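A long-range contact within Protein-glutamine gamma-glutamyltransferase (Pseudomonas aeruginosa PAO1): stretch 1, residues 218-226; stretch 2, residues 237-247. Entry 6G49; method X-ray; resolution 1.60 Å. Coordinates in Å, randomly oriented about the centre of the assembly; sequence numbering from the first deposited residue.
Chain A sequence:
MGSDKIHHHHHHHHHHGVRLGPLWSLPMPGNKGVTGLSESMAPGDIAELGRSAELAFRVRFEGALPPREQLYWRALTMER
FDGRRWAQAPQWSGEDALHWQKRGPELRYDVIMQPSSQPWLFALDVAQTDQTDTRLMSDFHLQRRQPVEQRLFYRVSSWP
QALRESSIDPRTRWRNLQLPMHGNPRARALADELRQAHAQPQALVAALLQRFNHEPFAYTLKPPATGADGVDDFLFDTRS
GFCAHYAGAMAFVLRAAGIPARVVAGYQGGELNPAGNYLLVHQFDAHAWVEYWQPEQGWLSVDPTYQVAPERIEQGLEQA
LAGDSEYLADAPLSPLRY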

# COMPACT_ATOMS: atom_id res chain seq x y z
N ALA A 218 -13.86 12.47 -4.80
CA ALA A 218 -14.78 11.55 -4.24
C ALA A 218 -14.09 10.21 -4.02
O ALA A 218 -13.35 9.69 -4.93
CB ALA A 218 -15.99 11.38 -5.14
N TYR A 219 -14.41 9.59 -2.89
CA TYR A 219 -13.96 8.25 -2.50
C TYR A 219 -15.22 7.39 -2.58
O TYR A 219 -16.14 7.58 -1.81
CB TYR A 219 -13.39 8.24 -1.10
CG TYR A 219 -12.57 7.01 -0.83
CD1 TYR A 219 -11.44 6.77 -1.56
CD2 TYR A 219 -12.94 6.10 0.13
CE1 TYR A 219 -10.68 5.65 -1.35
CE2 TYR A 219 -12.18 4.97 0.36
CZ TYR A 219 -11.05 4.76 -0.39
OH TYR A 219 -10.27 3.66 -0.20
N THR A 220 -15.26 6.44 -3.50
CA THR A 220 -16.47 5.65 -3.77
C THR A 220 -16.08 4.20 -4.16
O THR A 220 -15.10 3.97 -4.85
CB THR A 220 -17.31 6.34 -4.86
OG1 THR A 220 -18.43 5.51 -5.20
CG2 THR A 220 -16.56 6.61 -6.14
N LEU A 221 -16.98 3.28 -3.82
CA LEU A 221 -16.89 1.90 -4.20
C LEU A 221 -17.44 1.70 -5.61
O LEU A 221 -17.34 0.60 -6.10
CB LEU A 221 -17.68 1.07 -3.19
CG LEU A 221 -16.94 0.79 -1.89
CD1 LEU A 221 -17.86 0.24 -0.81
CD2 LEU A 221 -15.81 -0.20 -2.15
N LYS A 222 -18.00 2.74 -6.24
CA LYS A 222 -18.53 2.66 -7.57
C LYS A 222 -17.97 3.80 -8.38
O LYS A 222 -18.68 4.68 -8.83
CB LYS A 222 -20.06 2.61 -7.53
CG LYS A 222 -20.63 1.27 -7.07
CD LYS A 222 -21.95 0.87 -7.71
CE LYS A 222 -22.04 -0.61 -8.04
NZ LYS A 222 -21.62 -1.47 -6.90
N PRO A 223 -16.64 3.81 -8.60
CA PRO A 223 -16.03 4.84 -9.40
C PRO A 223 -16.45 4.80 -10.86
O PRO A 223 -16.65 3.74 -11.44
CB PRO A 223 -14.53 4.55 -9.35
CG PRO A 223 -14.41 3.13 -8.85
CD PRO A 223 -15.71 2.75 -8.18
N PRO A 224 -16.53 5.97 -11.48
CA PRO A 224 -16.80 6.06 -12.91
C PRO A 224 -15.66 5.45 -13.73
O PRO A 224 -14.48 5.45 -13.33
CB PRO A 224 -16.93 7.56 -13.22
CG PRO A 224 -16.66 8.29 -11.91
CD PRO A 224 -16.39 7.28 -10.83
N ALA A 225 -16.04 4.87 -14.86
CA ALA A 225 -15.11 4.31 -15.83
C ALA A 225 -14.22 5.43 -16.39
O ALA A 225 -14.58 6.64 -16.51
CB ALA A 225 -15.89 3.60 -16.91
N THR A 226 -12.97 5.06 -16.67
CA THR A 226 -12.03 5.96 -17.34
C THR A 226 -11.64 5.33 -18.68
O THR A 226 -11.82 4.14 -18.86
CB THR A 226 -10.78 6.20 -16.48
OG1 THR A 226 -10.19 4.93 -16.18
CG2 THR A 226 -11.06 6.87 -15.16
N ASP A 237 -10.52 14.86 -14.65
CA ASP A 237 -11.90 14.77 -15.21
C ASP A 237 -12.88 14.26 -14.14
O ASP A 237 -13.70 15.03 -13.63
CB ASP A 237 -11.94 13.99 -16.52
CG ASP A 237 -11.02 14.53 -17.60
OD1 ASP A 237 -10.54 15.69 -17.46
OD2 ASP A 237 -10.76 13.77 -18.59
N THR A 238 -12.79 12.99 -13.75
CA THR A 238 -13.78 12.38 -12.87
C THR A 238 -13.53 12.79 -11.42
O THR A 238 -14.48 12.90 -10.63
CB THR A 238 -13.86 10.86 -13.04
OG1 THR A 238 -12.67 10.28 -12.47
CG2 THR A 238 -14.07 10.42 -14.47
N ARG A 239 -12.25 12.86 -10.99
CA ARG A 239 -11.87 13.03 -9.59
C ARG A 239 -12.68 12.12 -8.68
O ARG A 239 -13.04 12.50 -7.56
CB ARG A 239 -11.94 14.48 -9.15
CG ARG A 239 -10.97 15.38 -9.88
CD ARG A 239 -10.93 16.75 -9.26
NE ARG A 239 -9.88 17.63 -9.73
CZ ARG A 239 -9.90 18.27 -10.89
NH1 ARG A 239 -10.90 18.05 -11.72
NH2 ARG A 239 -8.89 19.05 -11.24
N SER A 240 -12.87 10.88 -9.10
CA SER A 240 -13.67 9.94 -8.35
C SER A 240 -13.07 8.55 -8.46
O SER A 240 -12.84 8.07 -9.59
CB SER A 240 -15.11 9.93 -8.85
OG SER A 240 -15.88 8.97 -8.13
N GLY A 241 -12.89 7.89 -7.34
CA GLY A 241 -12.28 6.55 -7.36
C GLY A 241 -12.27 5.90 -6.00
O GLY A 241 -12.72 6.46 -4.98
N PHE A 242 -11.66 4.71 -5.94
CA PHE A 242 -11.39 4.03 -4.72
C PHE A 242 -9.86 4.01 -4.51
O PHE A 242 -9.14 4.74 -5.18
CB PHE A 242 -12.06 2.66 -4.73
CG PHE A 242 -12.21 1.99 -3.39
CD1 PHE A 242 -12.97 2.60 -2.38
CD2 PHE A 242 -11.64 0.76 -3.09
CE1 PHE A 242 -13.14 1.98 -1.16
CE2 PHE A 242 -11.81 0.15 -1.85
CZ PHE A 242 -12.53 0.79 -0.87
N CYS A 243 -9.38 3.26 -3.53
CA CYS A 243 -7.97 3.48 -3.08
C CYS A 243 -6.98 3.24 -4.22
O CYS A 243 -5.98 3.93 -4.24
CB CYS A 243 -7.60 2.62 -1.89
SG CYS A 243 -7.97 0.87 -2.13
N ALA A 244 -7.24 2.30 -5.13
CA ALA A 244 -6.24 2.02 -6.21
C ALA A 244 -6.12 3.20 -7.18
O ALA A 244 -5.04 3.47 -7.71
CB ALA A 244 -6.59 0.82 -6.98
N HIS A 245 -7.22 3.94 -7.44
CA HIS A 245 -7.14 5.16 -8.22
C HIS A 245 -6.17 6.14 -7.58
O HIS A 245 -5.29 6.74 -8.26
CB HIS A 245 -8.53 5.86 -8.39
CG HIS A 245 -9.51 5.06 -9.14
ND1 HIS A 245 -10.19 4.00 -8.58
CD2 HIS A 245 -9.92 5.18 -10.41
CE1 HIS A 245 -10.99 3.50 -9.50
NE2 HIS A 245 -10.87 4.21 -10.63
N TYR A 246 -6.30 6.41 -6.27
CA TYR A 246 -5.54 7.41 -5.60
C TYR A 246 -4.06 6.97 -5.49
O TYR A 246 -3.17 7.71 -5.76
CB TYR A 246 -6.08 7.70 -4.19
CG TYR A 246 -7.39 8.46 -4.25
CD1 TYR A 246 -8.60 7.80 -4.34
CD2 TYR A 246 -7.38 9.83 -4.27
CE1 TYR A 246 -9.79 8.49 -4.52
CE2 TYR A 246 -8.56 10.53 -4.41
CZ TYR A 246 -9.76 9.87 -4.52
OH TYR A 246 -10.91 10.63 -4.66
N ALA A 247 -3.86 5.72 -5.06
CA ALA A 247 -2.50 5.21 -4.86
C ALA A 247 -1.74 5.15 -6.20
O ALA A 247 -0.60 5.57 -6.27
CB ALA A 247 -2.50 3.85 -4.20
O HOH W 1 -12.76 7.54 -12.14
O HOH W 2 -12.47 3.82 -12.85

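Two short strands, Ala 218-Tyr 219 and Ser 240-Gly 241, pair in parallel and set the register of the contact, which buries 700 Å² summed over both sides. Three backbone hydrogen bonds hold them: Ala 218 N donates to Arg 239 O (2.9 Å), Gly 241 N to Ala 218 O (3.0 Å), and Thr 220 N to Gly 241 O (2.9 Å), all with N-H...O angles above 160°. As is usual between strands, CA-H groups add to the ladder, Ser 240 CA lying 3.4 Å from Ala 218 O and Tyr 219 CA 3.3 Å from Gly 241 O.

Tyr 219 has the largest covered area, 94 Å², and its ring reaches across the second stretch to the start of the helix that follows. Phe 242, at the N-cap position of that helix, is next with 85 Å². The two rings lie near parallel, planes at 26° and centroids 4.8 Å apart, but are slid so that they barely overlap; the tightest carbon contact is Tyr 219 CE2 to Phe 242 CE1, 3.5 Å. Tyr 219 OH sits over one face of the Phe 242 ring and also packs against Cys 243, its oxygen 3.3 Å from Cys 243 CB. Over the opposite face comes Leu 221: its CA-to-CB bond points away from the second stretch, yet the end of the side chain returns, placing Leu 221 CD2 3.8 Å from the centroid of the Phe 242 ring in a CH-pi contact. The phenylalanine is thus sandwiched between two residues of stretch 1.

Tyr 246, one turn into the helix, meets the edge of the Tyr 219 ring, with Tyr 246 CE1 3.8 Å from Tyr 219 CD1. Its hydroxyl donates a short hydrogen bond to Ala 218 O (Tyr 246 OH to Ala 218 O, 2.6 Å). That carbonyl therefore accepts from both Gly 241 N and Tyr 246 OH, tying strand and helix to one point.

Ala 218, covered over 69 Å², shares a sheet face with Ser 240; Ala 218 CB and Ser 240 OG are 3.8 Å apart. Beyond the strands the chain turns back, and Pro 223 CB rests 3.6 Å from Gly 241 CA. A CB on Gly 241 would clash with His 245 CG at 2.4 Å. Pro 223 CG also touches His 245 CE1 at 3.5 Å. Water finishes this side: one molecule donates to Pro 224 O and Ser 240 O and accepts from Thr 238 OG1, while another links Pro 224 O to His 245 NE2.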